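PDB 7BR2: lipolytic enzyme, G-D-S-L family from Bacteroides thetaiotaomicron, which metabolizes the drug diltiazem in the gut as a serine esterase of the SGNH (GDSL) hydrolase family. Local coordinates for residues Trp371-Phe376 and Gly381-Asn386. Residues are numbered along the deposited sequence; the frame is centred on the assembly and turned at random.
Sequences WCQFGF and GLLFAN
A helix side chain reaches into the turn that follows its own helix: Q373, on the last turns of helix 344-377, puts its carboxamide against the backbone of the type II beta turn L382-A385. The chain gets there after a Schellman motif with G381 as its C-prime residue, and the turn then leads on toward helix 388-397. Q373 OE1 accepts the amide N-H of F384 at 2.8 Å and nearly straight, 171° at the hydrogen, although N sits well above the carbonyl plane. A bend at chi2 curls the Q373 chain, and its CG and CD lie against F384 CD1, with the amide and ring planes inclined to each other. On the other side of the amide, NE2 donates to a water that also binds L382 O and N386 N, and more weakly to Y369 OH. N386 OD1 lies 2.8 Å from Q373 NE2, while N386 ND2 bonds Y369 OH. With an alanine in place of Q373, F384 N would probably lose its acceptor and the water one of its three ties, leaving the turn less firmly held to the helix.

Next to this polar network, L383, F374 and F384 form an apolar cluster. L383 has CG anti to its backbone N (chi1 179°), and its CD1 fills the corner between the two rings, over the centre of one F384 face and over a face of F374 toward its rim, 4.0 Å from the F374 centroid. The two rings stand almost perpendicular, planes at 88°, and meet where F374 CZ comes within 3.6 Å of F384 CZ.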
ATOM      1  N   TRP A 371     -18.672  -2.518   8.450  1.00 25.97           N
ATOM      2  CA  TRP A 371     -19.704  -3.055   7.567  1.00 22.51           C
ATOM      3  C   TRP A 371     -20.975  -3.341   8.356  1.00 30.09           C
ATOM      4  O   TRP A 371     -22.080  -3.015   7.911  1.00 27.06           O
ATOM      5  CB  TRP A 371     -19.273  -4.326   6.837  1.00 25.13           C
ATOM      6  CG  TRP A 371     -20.411  -4.750   5.929  1.00 34.55           C
ATOM      7  CD1 TRP A 371     -20.620  -4.352   4.638  1.00 33.16           C
ATOM      8  CD2 TRP A 371     -21.543  -5.573   6.274  1.00 32.70           C
ATOM      9  NE1 TRP A 371     -21.779  -4.893   4.157  1.00 30.47           N
ATOM     10  CE2 TRP A 371     -22.370  -5.641   5.138  1.00 33.61           C
ATOM     11  CE3 TRP A 371     -21.930  -6.261   7.430  1.00 29.97           C
ATOM     12  CZ2 TRP A 371     -23.559  -6.370   5.121  1.00 36.94           C
ATOM     13  CZ3 TRP A 371     -23.117  -6.983   7.410  1.00 36.54           C
ATOM     14  CH2 TRP A 371     -23.913  -7.030   6.265  1.00 39.41           C
ATOM     15  N   CYS A 372     -20.849  -3.957   9.533  1.00 25.73           N
ATOM     16  CA  CYS A 372     -22.063  -4.189  10.313  1.00 27.80           C
ATOM     17  C   CYS A 372     -22.820  -2.886  10.530  1.00 24.02           C
ATOM     18  O   CYS A 372     -24.048  -2.825  10.363  1.00 21.97           O
ATOM     19  CB  CYS A 372     -21.721  -4.860  11.651  1.00 21.99           C
ATOM     20  SG  CYS A 372     -21.214  -6.583  11.416  1.00 28.14           S
ATOM     21  N   GLN A 373     -22.083  -1.809  10.778  1.00 23.99           N
ATOM     22  CA  GLN A 373     -22.750  -0.564  11.141  1.00 24.54           C
ATOM     23  C   GLN A 373     -23.402   0.099   9.934  1.00 25.80           C
ATOM     24  O   GLN A 373     -24.578   0.472   9.992  1.00 25.17           O
ATOM     25  CB  GLN A 373     -21.769   0.395  11.829  1.00 23.84           C
ATOM     26  CG  GLN A 373     -21.484   0.023  13.296  1.00 22.44           C
ATOM     27  CD  GLN A 373     -22.733   0.041  14.194  1.00 23.37           C
ATOM     28  OE1 GLN A 373     -23.795   0.499  13.784  1.00 22.34           O
ATOM     29  NE2 GLN A 373     -22.591  -0.441  15.432  1.00 20.05           N
ATOM     30  N   PHE A 374     -22.655   0.286   8.842  1.00 26.75           N
ATOM     31  CA  PHE A 374     -23.193   1.040   7.714  1.00 27.71           C
ATOM     32  C   PHE A 374     -23.857   0.164   6.652  1.00 30.94           C
ATOM     33  O   PHE A 374     -24.774   0.626   5.959  1.00 28.45           O
ATOM     34  CB  PHE A 374     -22.084   1.892   7.091  1.00 24.69           C
ATOM     35  CG  PHE A 374     -21.519   2.890   8.042  1.00 26.54           C
ATOM     36  CD1 PHE A 374     -22.156   4.096   8.263  1.00 27.46           C
ATOM     37  CD2 PHE A 374     -20.356   2.611   8.752  1.00 26.98           C
ATOM     38  CE1 PHE A 374     -21.632   5.011   9.171  1.00 29.61           C
ATOM     39  CE2 PHE A 374     -19.827   3.517   9.653  1.00 23.99           C
ATOM     40  CZ  PHE A 374     -20.468   4.718   9.868  1.00 25.86           C
ATOM     41  N   GLY A 375     -23.447  -1.091   6.522  1.00 28.31           N
ATOM     42  CA  GLY A 375     -24.072  -1.997   5.587  1.00 25.94           C
ATOM     43  C   GLY A 375     -25.303  -2.706   6.115  1.00 33.70           C
ATOM     44  O   GLY A 375     -26.001  -3.350   5.330  1.00 28.85           O
ATOM     45  N   PHE A 376     -25.599  -2.609   7.420  1.00 30.76           N
ATOM     46  CA  PHE A 376     -26.841  -3.184   7.936  1.00 32.56           C
ATOM     47  C   PHE A 376     -27.566  -2.262   8.921  1.00 31.25           C
ATOM     48  O   PHE A 376     -28.738  -1.934   8.709  1.00 29.11           O
ATOM     49  CB  PHE A 376     -26.593  -4.546   8.589  1.00 23.18           C
ATOM     50  CG  PHE A 376     -27.802  -5.111   9.253  1.00 30.01           C
ATOM     51  CD1 PHE A 376     -28.840  -5.639   8.496  1.00 32.39           C
ATOM     52  CD2 PHE A 376     -27.917  -5.114  10.636  1.00 27.08           C
ATOM     53  CE1 PHE A 376     -29.968  -6.161   9.104  1.00 24.73           C
ATOM     54  CE2 PHE A 376     -29.041  -5.640  11.247  1.00 30.23           C
ATOM     55  CZ  PHE A 376     -30.071  -6.165  10.478  1.00 29.08           C
ATOM     56  N   GLY A 381     -32.083   2.183  11.275  1.00 26.48           N
ATOM     57  CA  GLY A 381     -32.162   3.235  12.277  1.00 24.56           C
ATOM     58  C   GLY A 381     -31.407   2.913  13.547  1.00 30.24           C
ATOM     59  O   GLY A 381     -31.773   3.398  14.626  1.00 26.31           O
ATOM     60  N   LEU A 382     -30.345   2.111  13.446  1.00 24.11           N
ATOM     61  CA  LEU A 382     -29.623   1.655  14.624  1.00 27.10           C
ATOM     62  C   LEU A 382     -28.120   1.893  14.490  1.00 23.34           C
ATOM     63  O   LEU A 382     -27.330   1.253  15.187  1.00 23.58           O
ATOM     64  CB  LEU A 382     -29.916   0.175  14.880  1.00 29.79           C
ATOM     65  CG  LEU A 382     -31.332  -0.079  15.409  1.00 29.26           C
ATOM     66  CD1 LEU A 382     -31.732  -1.528  15.262  1.00 21.95           C
ATOM     67  CD2 LEU A 382     -31.409   0.362  16.866  1.00 27.39           C
ATOM     68  N   LEU A 383     -27.717   2.839  13.649  1.00 23.00           N
ATOM     69  CA  LEU A 383     -26.304   3.150  13.485  1.00 27.96           C
ATOM     70  C   LEU A 383     -25.683   3.497  14.839  1.00 26.81           C
ATOM     71  O   LEU A 383     -26.153   4.408  15.529  1.00 25.16           O
ATOM     72  CB  LEU A 383     -26.139   4.310  12.500  1.00 22.70           C
ATOM     73  CG  LEU A 383     -24.697   4.764  12.258  1.00 24.48           C
ATOM     74  CD1 LEU A 383     -23.851   3.619  11.675  1.00 23.72           C
ATOM     75  CD2 LEU A 383     -24.645   5.973  11.340  1.00 25.93           C
ATOM     76  N   PHE A 384     -24.653   2.741  15.228  1.00 21.55           N
ATOM     77  CA  PHE A 384     -23.920   2.938  16.482  1.00 24.22           C
ATOM     78  C   PHE A 384     -24.801   2.733  17.716  1.00 27.33           C
ATOM     79  O   PHE A 384     -24.438   3.162  18.817  1.00 24.77           O
ATOM     80  CB  PHE A 384     -23.260   4.331  16.535  1.00 26.79           C
ATOM     81  CG  PHE A 384     -22.212   4.556  15.475  1.00 24.95           C
ATOM     82  CD1 PHE A 384     -21.359   3.529  15.083  1.00 25.09           C
ATOM     83  CD2 PHE A 384     -22.111   5.785  14.837  1.00 22.72           C
ATOM     84  CE1 PHE A 384     -20.382   3.740  14.098  1.00 29.29           C
ATOM     85  CE2 PHE A 384     -21.136   6.008  13.840  1.00 27.04           C
ATOM     86  CZ  PHE A 384     -20.278   4.985  13.469  1.00 24.74           C
ATOM     87  N   ALA A 385     -25.958   2.080  17.555  1.00 25.41           N
ATOM     88  CA  ALA A 385     -26.810   1.793  18.708  1.00 29.39           C
ATOM     89  C   ALA A 385     -26.083   0.893  19.706  1.00 28.06           C
ATOM     90  O   ALA A 385     -26.003   1.213  20.899  1.00 28.17           O
ATOM     91  CB  ALA A 385     -28.124   1.150  18.253  1.00 25.13           C
ATOM     92  N   ASN A 386     -25.529  -0.222  19.222  1.00 22.36           N
ATOM     93  CA  ASN A 386     -24.698  -1.130  20.009  1.00 24.60           C
ATOM     94  C   ASN A 386     -25.387  -1.518  21.312  1.00 26.13           C
ATOM     95  O   ASN A 386     -24.791  -1.493  22.392  1.00 28.85           O
ATOM     96  CB  ASN A 386     -23.318  -0.505  20.264  1.00 22.41           C
ATOM     97  CG  ASN A 386     -22.477  -0.427  18.997  1.00 20.81           C
ATOM     98  OD1 ASN A 386     -22.591  -1.264  18.111  1.00 20.55           O
ATOM     99  ND2 ASN A 386     -21.666   0.597  18.892  1.00 23.76           N
TER
HETATM  100  O   HOH W   1     -25.550  -0.796  16.243  1.00 26.28           O